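Local coordinates for adhesion and penetration protein autotransporter (PDB 3SYJ), which mediates bacterial aggregation and adherence to host cells as the secreted passenger domain of an autotransporter that is probably also a serine protease, at residues A[342-356]-A[365-379]. Residues are numbered along the deposited sequence; the frame is centred on the assembly and turned at random.
Sequences FMDQKQGSLIFASDI and FEGNFTVSPNSNQTW
Two successive coils of the parallel beta-helix of the passenger domain stack here, strand 348-352 running parallel to strand 369-373 and F342-M343 beside F365-E366. Along the longer ladder the backbone bonds alternate in direction, from G348 N to N368 O as far as N374 N to F352 O, with F352 N to S372 O at 2.8 Å. Inside, like lies over like: the F342 and F365 rings run side by side, near parallel at 14° but slid so far that they barely overlap. F369 completes the aromatic cluster; with CG anti to its own carbonyl carbon (chi1 -84°), its ring lies flat against G348, whose CA stands 4.1 Å from the ring centroid in a CH-pi contact, while F342 turns an edge toward it in an offset edge-to-face pair. Glycine suits this spot because a beta carbon would collide with F369 CE2. L350, V371 and F352 continue the apolar row, V371 CG1 meeting F352 CE1 at 3.5 Å, and F352 CE2 comes to 3.6 Å from W379 CB. Polar groups line the outer face and the turns. From its loop, Q347 NE2 donates to T370 OG1 on the strand at 3.0 Å, bent (137°) and tilted from the amide plane, and a water joins Q347 OE1 to N368 ND2; N368 OD1 binds T391 N of the next coil. At the far turn D355 OD1 accepts T378 N from above its carboxylate plane, at 2.9 Å. The chemistry is thus divided: aromatic and aliphatic groups fill the interior, main-chain bonds fix the register, and amides, a carboxylate and water hold the edges and the loops where that register shifts.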
# COMPACT_ATOMS: atom_id res chain seq x y z
N PHE A 342 56.65 23.17 -29.63
CA PHE A 342 57.23 23.36 -28.31
C PHE A 342 56.95 22.14 -27.46
O PHE A 342 55.79 21.74 -27.29
CB PHE A 342 56.61 24.56 -27.61
CG PHE A 342 56.96 25.89 -28.22
CD1 PHE A 342 58.05 26.61 -27.77
CD2 PHE A 342 56.16 26.46 -29.21
CE1 PHE A 342 58.36 27.86 -28.31
CE2 PHE A 342 56.46 27.70 -29.76
CZ PHE A 342 57.57 28.40 -29.30
N MET A 343 58.01 21.56 -26.91
CA MET A 343 57.87 20.44 -25.99
C MET A 343 58.58 20.75 -24.67
O MET A 343 59.63 21.37 -24.65
CB MET A 343 58.46 19.18 -26.62
CG MET A 343 58.23 17.92 -25.80
SD MET A 343 59.35 16.60 -26.29
CE MET A 343 59.64 17.01 -28.02
N ASP A 344 57.98 20.36 -23.56
CA ASP A 344 58.57 20.43 -22.23
C ASP A 344 57.99 19.37 -21.32
O ASP A 344 56.82 19.14 -21.31
CB ASP A 344 58.40 21.81 -21.63
CG ASP A 344 59.35 22.09 -20.48
OD1 ASP A 344 60.29 22.79 -20.66
OD2 ASP A 344 59.12 21.71 -19.39
N GLN A 345 58.85 18.72 -20.56
CA GLN A 345 58.49 17.68 -19.63
C GLN A 345 58.10 18.17 -18.24
O GLN A 345 57.62 17.45 -17.46
CB GLN A 345 59.58 16.63 -19.57
CG GLN A 345 59.69 15.82 -20.85
CD GLN A 345 60.92 14.93 -20.95
OE1 GLN A 345 60.80 13.77 -21.27
NE2 GLN A 345 62.07 15.47 -20.66
N LYS A 346 58.29 19.44 -17.97
CA LYS A 346 57.84 20.00 -16.72
C LYS A 346 56.86 21.14 -16.62
O LYS A 346 55.70 20.91 -16.54
CB LYS A 346 59.02 20.34 -15.82
CG LYS A 346 59.69 19.15 -15.23
CD LYS A 346 61.00 19.47 -14.60
CE LYS A 346 61.72 18.31 -13.95
NZ LYS A 346 61.14 16.94 -14.06
N GLN A 347 57.31 22.37 -16.65
CA GLN A 347 56.55 23.53 -17.01
C GLN A 347 57.32 24.50 -17.86
O GLN A 347 58.16 25.20 -17.39
CB GLN A 347 55.99 24.25 -15.80
CG GLN A 347 55.05 25.36 -16.08
CD GLN A 347 53.65 24.90 -16.41
OE1 GLN A 347 53.23 23.90 -16.00
NE2 GLN A 347 52.94 25.68 -17.12
N GLY A 348 56.96 24.56 -19.13
CA GLY A 348 57.65 25.44 -20.05
C GLY A 348 57.06 26.83 -20.08
O GLY A 348 55.94 27.06 -19.59
N SER A 349 57.80 27.77 -20.64
CA SER A 349 57.38 29.16 -20.71
C SER A 349 57.61 29.71 -22.12
O SER A 349 58.60 29.40 -22.77
CB SER A 349 58.14 30.01 -19.69
OG SER A 349 57.69 29.77 -18.37
N LEU A 350 56.67 30.53 -22.58
CA LEU A 350 56.83 31.21 -23.85
C LEU A 350 56.43 32.65 -23.65
O LEU A 350 55.30 32.94 -23.27
CB LEU A 350 55.97 30.55 -24.93
CG LEU A 350 55.96 31.29 -26.27
CD1 LEU A 350 57.39 31.36 -26.87
CD2 LEU A 350 54.95 30.68 -27.24
N ILE A 351 57.36 33.56 -23.89
CA ILE A 351 57.12 34.97 -23.60
C ILE A 351 57.01 35.73 -24.89
O ILE A 351 57.90 35.64 -25.74
CB ILE A 351 58.24 35.61 -22.73
CG1 ILE A 351 58.21 35.06 -21.31
CG2 ILE A 351 58.09 37.12 -22.69
CD1 ILE A 351 58.99 33.78 -21.13
N PHE A 352 55.92 36.47 -25.05
CA PHE A 352 55.75 37.32 -26.22
C PHE A 352 56.36 38.71 -25.97
O PHE A 352 55.80 39.54 -25.24
CB PHE A 352 54.26 37.41 -26.59
CG PHE A 352 53.75 36.22 -27.37
CD1 PHE A 352 53.77 34.94 -26.84
CD2 PHE A 352 53.23 36.39 -28.65
CE1 PHE A 352 53.29 33.86 -27.56
CE2 PHE A 352 52.75 35.31 -29.38
CZ PHE A 352 52.79 34.04 -28.83
N ALA A 353 57.51 38.95 -26.58
CA ALA A 353 58.17 40.25 -26.49
C ALA A 353 57.60 41.25 -27.49
O ALA A 353 57.79 42.46 -27.37
CB ALA A 353 59.67 40.10 -26.68
N SER A 354 56.89 40.74 -28.50
CA SER A 354 56.20 41.60 -29.46
C SER A 354 54.96 40.90 -29.98
O SER A 354 54.81 39.69 -29.80
CB SER A 354 57.12 41.93 -30.65
OG SER A 354 57.23 40.83 -31.53
N ASP A 355 54.07 41.65 -30.62
CA ASP A 355 52.97 41.03 -31.34
C ASP A 355 53.53 40.01 -32.31
O ASP A 355 54.63 40.18 -32.85
CB ASP A 355 52.18 42.07 -32.12
CG ASP A 355 51.38 42.97 -31.23
OD1 ASP A 355 51.26 42.66 -30.03
OD2 ASP A 355 50.86 43.99 -31.73
N ILE A 356 52.77 38.94 -32.52
CA ILE A 356 53.17 37.90 -33.46
C ILE A 356 52.05 37.56 -34.43
O ILE A 356 50.94 37.22 -34.04
CB ILE A 356 53.60 36.62 -32.73
CG1 ILE A 356 54.88 36.88 -31.93
CG2 ILE A 356 53.81 35.48 -33.73
CD1 ILE A 356 56.11 37.07 -32.79
N PHE A 365 51.79 22.30 -28.89
CA PHE A 365 52.34 22.21 -27.54
C PHE A 365 52.30 20.78 -27.03
O PHE A 365 51.24 20.15 -27.01
CB PHE A 365 51.62 23.16 -26.58
CG PHE A 365 51.86 24.63 -26.87
CD1 PHE A 365 52.99 25.27 -26.38
CD2 PHE A 365 50.96 25.36 -27.63
CE1 PHE A 365 53.22 26.62 -26.64
CE2 PHE A 365 51.18 26.71 -27.89
CZ PHE A 365 52.32 27.34 -27.39
N GLU A 366 53.46 20.26 -26.64
CA GLU A 366 53.54 18.95 -26.00
C GLU A 366 54.08 19.14 -24.57
O GLU A 366 55.25 19.44 -24.39
CB GLU A 366 54.44 18.02 -26.81
CG GLU A 366 54.91 16.79 -26.07
CD GLU A 366 54.02 15.59 -26.28
OE1 GLU A 366 54.03 15.03 -27.40
OE2 GLU A 366 53.32 15.19 -25.32
N GLY A 367 53.22 18.97 -23.57
CA GLY A 367 53.59 19.26 -22.20
C GLY A 367 53.00 20.59 -21.76
O GLY A 367 52.44 21.33 -22.58
N ASN A 368 53.10 20.89 -20.47
CA ASN A 368 52.48 22.10 -19.94
C ASN A 368 53.29 23.35 -20.26
O ASN A 368 54.51 23.32 -20.21
CB ASN A 368 52.30 21.98 -18.43
CG ASN A 368 51.52 20.75 -18.04
OD1 ASN A 368 50.53 20.41 -18.69
ND2 ASN A 368 51.98 20.06 -17.00
N PHE A 369 52.59 24.42 -20.61
CA PHE A 369 53.23 25.70 -20.91
C PHE A 369 52.49 26.87 -20.31
O PHE A 369 51.26 26.85 -20.17
CB PHE A 369 53.37 25.90 -22.43
CG PHE A 369 54.58 25.24 -23.02
CD1 PHE A 369 54.58 23.88 -23.29
CD2 PHE A 369 55.72 25.98 -23.29
CE1 PHE A 369 55.70 23.27 -23.82
CE2 PHE A 369 56.85 25.37 -23.82
CZ PHE A 369 56.84 24.02 -24.09
N THR A 370 53.25 27.90 -19.95
CA THR A 370 52.70 29.19 -19.56
C THR A 370 53.10 30.17 -20.65
O THR A 370 54.28 30.32 -20.95
CB THR A 370 53.28 29.68 -18.21
OG1 THR A 370 52.97 28.71 -17.19
CG2 THR A 370 52.69 31.03 -17.82
N VAL A 371 52.11 30.80 -21.27
CA VAL A 371 52.36 31.67 -22.40
C VAL A 371 51.89 33.06 -22.02
O VAL A 371 50.71 33.28 -21.73
CB VAL A 371 51.64 31.18 -23.66
CG1 VAL A 371 52.04 32.00 -24.85
CG2 VAL A 371 51.97 29.71 -23.90
N SER A 372 52.82 34.00 -22.02
CA SER A 372 52.57 35.29 -21.41
C SER A 372 53.14 36.45 -22.22
O SER A 372 54.24 36.35 -22.76
CB SER A 372 53.18 35.29 -20.00
OG SER A 372 53.39 36.62 -19.54
N PRO A 373 52.39 37.56 -22.28
CA PRO A 373 52.89 38.79 -22.90
C PRO A 373 53.74 39.55 -21.90
O PRO A 373 53.44 39.48 -20.71
CB PRO A 373 51.61 39.61 -23.14
CG PRO A 373 50.49 38.86 -22.47
CD PRO A 373 51.07 37.74 -21.67
N ASN A 374 54.76 40.27 -22.35
CA ASN A 374 55.43 41.21 -21.46
C ASN A 374 54.48 42.35 -21.12
O ASN A 374 54.52 42.90 -20.02
CB ASN A 374 56.68 41.79 -22.11
CG ASN A 374 57.83 40.83 -22.07
OD1 ASN A 374 57.85 39.89 -21.26
ND2 ASN A 374 58.81 41.04 -22.95
N SER A 375 53.64 42.68 -22.07
CA SER A 375 52.69 43.74 -21.92
C SER A 375 51.22 43.68 -22.38
O SER A 375 50.34 43.61 -21.59
CB SER A 375 53.22 44.96 -22.61
OG SER A 375 52.55 46.05 -22.13
N ASN A 376 50.99 43.72 -23.68
CA ASN A 376 49.71 43.50 -24.29
C ASN A 376 49.89 42.90 -25.67
O ASN A 376 49.11 43.06 -26.53
CB ASN A 376 48.93 44.79 -24.35
CG ASN A 376 49.61 45.87 -25.21
OD1 ASN A 376 50.82 45.82 -25.53
ND2 ASN A 376 48.82 46.87 -25.57
N GLN A 377 50.99 42.20 -25.83
CA GLN A 377 51.32 41.54 -27.09
C GLN A 377 50.22 40.55 -27.47
O GLN A 377 49.67 39.86 -26.60
CB GLN A 377 52.67 40.84 -26.99
CG GLN A 377 53.87 41.79 -27.01
CD GLN A 377 54.12 42.45 -25.66
OE1 GLN A 377 53.69 41.95 -24.63
NE2 GLN A 377 54.81 43.58 -25.68
N THR A 378 49.91 40.48 -28.76
CA THR A 378 48.89 39.56 -29.27
C THR A 378 49.47 38.42 -30.12
O THR A 378 50.62 38.49 -30.55
CB THR A 378 47.83 40.31 -30.11
OG1 THR A 378 48.47 40.92 -31.24
CG2 THR A 378 47.14 41.38 -29.27
N TRP A 379 48.67 37.38 -30.35
CA TRP A 379 49.07 36.31 -31.27
C TRP A 379 48.01 36.05 -32.33
O TRP A 379 46.82 36.23 -32.09
CB TRP A 379 49.38 35.00 -30.54
CG TRP A 379 49.68 33.85 -31.49
CD1 TRP A 379 50.89 33.57 -32.06
CD2 TRP A 379 48.77 32.84 -31.96
NE1 TRP A 379 50.78 32.46 -32.87
CE2 TRP A 379 49.50 31.98 -32.82
CE3 TRP A 379 47.41 32.58 -31.75
CZ2 TRP A 379 48.91 30.88 -33.46
CZ3 TRP A 379 46.83 31.48 -32.39
CH2 TRP A 379 47.58 30.65 -33.24
O HOH W 1 55.00 19.04 -19.22
O HOH W 2 53.57 21.47 -14.72
O HOH W 3 49.93 25.54 -17.90
O HOH W 4 58.29 43.12 -24.69
O HOH W 5 49.17 39.66 -33.44